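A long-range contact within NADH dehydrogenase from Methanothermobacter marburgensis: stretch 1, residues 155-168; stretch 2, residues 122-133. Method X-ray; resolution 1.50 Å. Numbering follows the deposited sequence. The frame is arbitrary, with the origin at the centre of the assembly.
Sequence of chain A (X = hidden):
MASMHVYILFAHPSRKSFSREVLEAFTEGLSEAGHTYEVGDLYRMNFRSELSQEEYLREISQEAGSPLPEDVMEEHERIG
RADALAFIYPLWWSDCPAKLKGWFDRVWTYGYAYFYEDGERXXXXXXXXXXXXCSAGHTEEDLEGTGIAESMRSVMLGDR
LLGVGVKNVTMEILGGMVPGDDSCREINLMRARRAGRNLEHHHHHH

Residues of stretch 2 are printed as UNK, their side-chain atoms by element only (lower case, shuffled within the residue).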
# COMPACT_ATOMS: atom_id res chain seq x y z
N VAL A 155 5.55 -4.51 -7.58
CA VAL A 155 4.22 -4.37 -7.03
C VAL A 155 3.29 -3.58 -7.94
O VAL A 155 2.22 -4.06 -8.33
CB VAL A 155 4.30 -3.73 -5.63
CG1 VAL A 155 2.91 -3.40 -5.09
CG2 VAL A 155 5.04 -4.66 -4.67
N MET A 156 3.70 -2.37 -8.30
CA MET A 156 2.83 -1.48 -9.05
C MET A 156 2.80 -1.85 -10.53
O MET A 156 1.73 -2.06 -11.11
CB MET A 156 3.29 -0.04 -8.85
CG MET A 156 2.33 0.99 -9.34
SD MET A 156 0.87 1.10 -8.28
CE MET A 156 0.13 2.55 -9.01
N LEU A 157 3.97 -1.95 -11.15
CA LEU A 157 4.03 -2.26 -12.57
C LEU A 157 3.69 -3.73 -12.81
O LEU A 157 2.89 -4.04 -13.70
CB LEU A 157 5.40 -1.92 -13.16
CG LEU A 157 5.83 -0.46 -13.01
CD1 LEU A 157 7.14 -0.18 -13.73
CD2 LEU A 157 4.73 0.45 -13.54
N GLY A 158 4.28 -4.62 -12.03
CA GLY A 158 4.08 -6.04 -12.23
C GLY A 158 2.69 -6.52 -11.88
O GLY A 158 1.91 -6.88 -12.77
N ASP A 159 2.37 -6.55 -10.59
CA ASP A 159 1.11 -7.14 -10.14
C ASP A 159 -0.10 -6.28 -10.47
O ASP A 159 -1.10 -6.77 -11.00
CB ASP A 159 1.17 -7.40 -8.63
CG ASP A 159 -0.04 -8.15 -8.12
OD1 ASP A 159 -0.46 -9.13 -8.78
OD2 ASP A 159 -0.57 -7.78 -7.05
N ARG A 160 -0.03 -5.00 -10.15
CA ARG A 160 -1.21 -4.15 -10.23
C ARG A 160 -1.55 -3.66 -11.63
O ARG A 160 -2.68 -3.24 -11.88
CB ARG A 160 -1.09 -2.96 -9.27
CG ARG A 160 -1.18 -3.34 -7.81
CD ARG A 160 -0.92 -2.14 -6.92
NE ARG A 160 -0.62 -2.56 -5.55
CZ ARG A 160 -0.09 -1.76 -4.62
NH1 ARG A 160 0.18 -0.49 -4.89
NH2 ARG A 160 0.16 -2.25 -3.42
N LEU A 161 -0.59 -3.71 -12.55
CA LEU A 161 -0.85 -3.17 -13.89
C LEU A 161 -0.68 -4.23 -14.98
O LEU A 161 -1.66 -4.65 -15.59
CB LEU A 161 -0.00 -1.92 -14.14
CG LEU A 161 -0.44 -0.75 -13.24
CD1 LEU A 161 0.55 0.41 -13.31
CD2 LEU A 161 -1.86 -0.27 -13.60
N LEU A 162 0.56 -4.67 -15.22
CA LEU A 162 0.76 -5.76 -16.17
C LEU A 162 -0.05 -6.99 -15.75
O LEU A 162 -0.57 -7.71 -16.59
CB LEU A 162 2.25 -6.12 -16.30
CG LEU A 162 3.17 -5.08 -16.96
CD1 LEU A 162 4.65 -5.43 -16.76
CD2 LEU A 162 2.86 -4.92 -18.45
N GLY A 163 -0.18 -7.20 -14.44
CA GLY A 163 -0.86 -8.37 -13.91
C GLY A 163 -2.36 -8.41 -14.15
O GLY A 163 -3.00 -9.46 -13.99
N VAL A 164 -2.93 -7.27 -14.52
CA VAL A 164 -4.37 -7.20 -14.79
C VAL A 164 -4.65 -6.91 -16.26
O VAL A 164 -5.79 -6.63 -16.65
CB VAL A 164 -5.09 -6.16 -13.89
CG1 VAL A 164 -4.84 -6.48 -12.43
CG2 VAL A 164 -4.64 -4.74 -14.21
N GLY A 165 -3.61 -7.00 -17.09
CA GLY A 165 -3.79 -6.92 -18.53
C GLY A 165 -3.34 -5.66 -19.23
O GLY A 165 -3.41 -5.59 -20.45
N VAL A 166 -2.90 -4.65 -18.48
CA VAL A 166 -2.34 -3.45 -19.12
C VAL A 166 -1.18 -3.87 -20.03
O VAL A 166 -0.31 -4.63 -19.61
CB VAL A 166 -1.85 -2.43 -18.08
CG1 VAL A 166 -1.20 -1.24 -18.78
CG2 VAL A 166 -3.01 -1.97 -17.20
N LYS A 167 -1.17 -3.40 -21.27
CA LYS A 167 -0.24 -3.96 -22.26
C LYS A 167 1.19 -3.46 -22.14
O LYS A 167 2.14 -4.19 -22.45
CB LYS A 167 -0.78 -3.75 -23.67
CG LYS A 167 -2.13 -4.43 -23.89
CD LYS A 167 -2.52 -4.49 -25.36
CE LYS A 167 -3.83 -5.24 -25.52
NZ LYS A 167 -4.97 -4.49 -24.90
N ASN A 168 1.35 -2.22 -21.69
CA ASN A 168 2.64 -1.56 -21.61
C ASN A 168 2.64 -0.64 -20.40
O ASN A 168 1.65 0.04 -20.15
CB ASN A 168 2.90 -0.71 -22.86
CG ASN A 168 2.98 -1.54 -24.13
OD1 ASN A 168 4.01 -2.13 -24.43
ND2 ASN A 168 1.88 -1.58 -24.88
N UNK A 122 -7.38 -14.42 -17.24
CA UNK A 122 -8.10 -13.55 -18.15
C UNK A 122 -8.37 -12.19 -17.53
O UNK A 122 -8.24 -12.02 -16.32
N UNK A 123 -8.75 -11.23 -18.37
CA UNK A 123 -9.05 -9.88 -17.90
C UNK A 123 -10.02 -9.20 -18.87
O UNK A 123 -10.11 -9.58 -20.04
c UNK A 123 -7.77 -9.04 -17.76
o UNK A 123 -8.10 -7.73 -17.26
c UNK A 123 -7.07 -8.90 -19.10
N UNK A 124 -10.74 -8.20 -18.38
CA UNK A 124 -11.64 -7.41 -19.22
C UNK A 124 -11.02 -6.04 -19.48
O UNK A 124 -11.51 -5.27 -20.31
c UNK A 124 -13.00 -7.22 -18.54
c UNK A 124 -13.76 -8.50 -18.26
n UNK A 124 -15.53 -12.48 -19.32
c UNK A 124 -14.63 -8.92 -19.43
c UNK A 124 -14.86 -11.37 -19.61
n UNK A 124 -15.29 -10.20 -19.17
n UNK A 124 -13.77 -11.45 -20.36
N UNK A 125 -9.93 -5.74 -18.79
CA UNK A 125 -9.30 -4.43 -18.93
C UNK A 125 -8.63 -4.30 -20.30
O UNK A 125 -7.83 -5.15 -20.70
c UNK A 125 -8.11 -4.01 -15.24
c UNK A 125 -8.29 -4.17 -17.79
c UNK A 125 -7.55 -2.86 -18.00
c UNK A 125 -9.02 -4.18 -16.44
N UNK A 126 -8.98 -3.24 -21.02
CA UNK A 126 -8.44 -2.99 -22.35
C UNK A 126 -7.69 -1.66 -22.38
O UNK A 126 -8.23 -0.63 -22.77
c UNK A 126 -9.58 -3.00 -23.37
o UNK A 126 -7.91 -3.19 -25.05
o UNK A 126 -9.86 -2.38 -25.64
c UNK A 126 -9.08 -2.84 -24.79
N UNK A 127 -6.43 -1.71 -21.95
CA UNK A 127 -5.63 -0.50 -21.78
C UNK A 127 -4.25 -0.71 -22.39
O UNK A 127 -3.54 -1.65 -22.01
c UNK A 127 -4.41 0.94 -20.09
c UNK A 127 -7.34 1.63 -20.20
c UNK A 127 -6.80 0.29 -19.67
c UNK A 127 -5.46 -0.15 -20.28
N UNK A 128 -3.88 0.17 -23.32
CA UNK A 128 -2.63 0.01 -24.06
C UNK A 128 -1.40 0.37 -23.23
O UNK A 128 -0.35 -0.27 -23.35
o UNK A 128 -0.89 -1.55 -27.42
c UNK A 128 -2.68 0.86 -25.34
c UNK A 128 -1.64 0.48 -26.39
o UNK A 128 -3.05 -1.35 -27.07
c UNK A 128 -1.88 -0.90 -27.00
N UNK A 129 -1.54 1.38 -22.37
CA UNK A 129 -0.41 1.89 -21.60
C UNK A 129 -0.82 2.49 -20.26
O UNK A 129 -1.84 3.17 -20.16
c UNK A 129 2.41 4.31 -22.73
c UNK A 129 1.62 3.46 -21.76
c UNK A 129 3.87 4.46 -22.31
n UNK A 129 4.56 5.47 -23.18
c UNK A 129 0.33 2.96 -22.40
N UNK A 130 -0.02 2.23 -19.23
CA UNK A 130 -0.18 2.91 -17.96
C UNK A 130 1.13 3.62 -17.62
O UNK A 130 2.21 3.05 -17.78
c UNK A 130 -0.55 1.93 -16.86
N UNK A 131 1.00 4.86 -17.16
CA UNK A 131 2.14 5.66 -16.73
C UNK A 131 2.03 5.96 -15.23
O UNK A 131 0.99 6.44 -14.76
c UNK A 131 2.17 7.00 -17.48
c UNK A 131 2.21 6.77 -18.99
c UNK A 131 3.37 7.84 -17.04
N UNK A 132 3.08 5.66 -14.48
CA UNK A 132 3.10 5.97 -13.06
C UNK A 132 4.08 7.10 -12.81
O UNK A 132 5.26 7.00 -13.16
c UNK A 132 2.53 3.61 -12.42
c UNK A 132 3.61 5.11 -10.73
c UNK A 132 3.52 4.74 -12.22
N UNK A 133 3.60 8.18 -12.21
CA UNK A 133 4.44 9.32 -11.86
C UNK A 133 4.44 9.43 -10.34
O UNK A 133 3.48 9.93 -9.73
c UNK A 133 3.83 10.65 -14.04
c UNK A 133 5.15 10.30 -14.70
c UNK A 133 3.34 12.01 -14.54
c UNK A 133 3.94 10.61 -12.51
O HOH W 1 -5.31 -4.53 -21.82
O HOH W 2 -5.15 -1.74 -25.71

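Position 122 has no side-chain atoms and touches nothing on stretch 1. It is Gly122.

Position 123 has a CB carrying one oxygen and one carbon. The oxygen lies 2.6 Å from Val164 O, and the carbon faces the CA of Gly165. This is Thr123. Its OG1 donates to Val164 O and also accepts from the backbone N of position 125, at 3.1 Å.

Position 124 has three carbons, a nitrogen, then a carbon with two more nitrogens. This guanidinium chain starts away from stretch 1 and makes no contact. It is Arg124.

Position 125 has four carbons, forked at CB, one arm two carbons long. The end of the long arm lies against Val164 CG2. It is Ile125. CD1 to Val164 CG2 is 3.7 Å.

Position 126 has two carbons, the second carrying two oxygens. One oxygen of this short carboxylate meets Lys167 NZ. It is Asp126. OD1 to Lys167 NZ is 3.2 Å, a salt bridge with a weak hydrogen bond.

Position 127 again has four carbons forked at CB, with one two-carbon arm. The one-carbon arm lies near Val166 CG1, and the backbone O accepts from Lys167 N at 3.0 Å. It is Ile127. CG2 to Val166 CG1 is 4.1 Å.

Position 128 has three carbons, the third carrying two oxygens. Its backbone O accepts from Asn168 ND2 at 3.0 Å. One carboxylate oxygen nears Lys167. It is Glu128. OE1 is 4.3 Å from Lys167 NZ, too far for a salt bridge, but water 2 bonds to both atoms.

Position 129 has four carbons in a row ending in nitrogen. Its CA sits 3.1 Å from Asn168 O, a CA-H...O contact. The chain end leads away. It is Lys129, with NZ bonded elsewhere in the structure.

Position 130 has one carbon. This CB lies 3.8 Å from Val166 CG1 and 4.0 Å from Leu161 CD1. The backbone N donates to Asn168 O at 2.9 Å. It is Ala130.

Position 131 has three carbons, two of them on CB. CA-to-CB points away from stretch 1, and the side chain makes no contact. It is Val131.

Position 132 has the same three carbons, with CA-to-CB pointing toward stretch 1. One branch carbon touches Met156, Leu157 and Leu161. It is Val132. CG2 meets Leu161 CD1 at 3.9 Å, and both Met156 CG and Leu157 CD2 at 4.0 Å.

Position 133 has four carbons forked at the second. It is Leu133, out of reach.

Helix side chains pack on Ala130 and Val132. Beyond the helix, hydrogen bonds hold Lys167 and Asn168 beside residues 127 to 130. At Gly165 a CB would clash with Thr123 CG2. Water 1 links Gly165 O, Lys167 NZ, Ile125 O and Ile127 N.

Stretch 2, residues 122-133: GTRIDIEKAVVL
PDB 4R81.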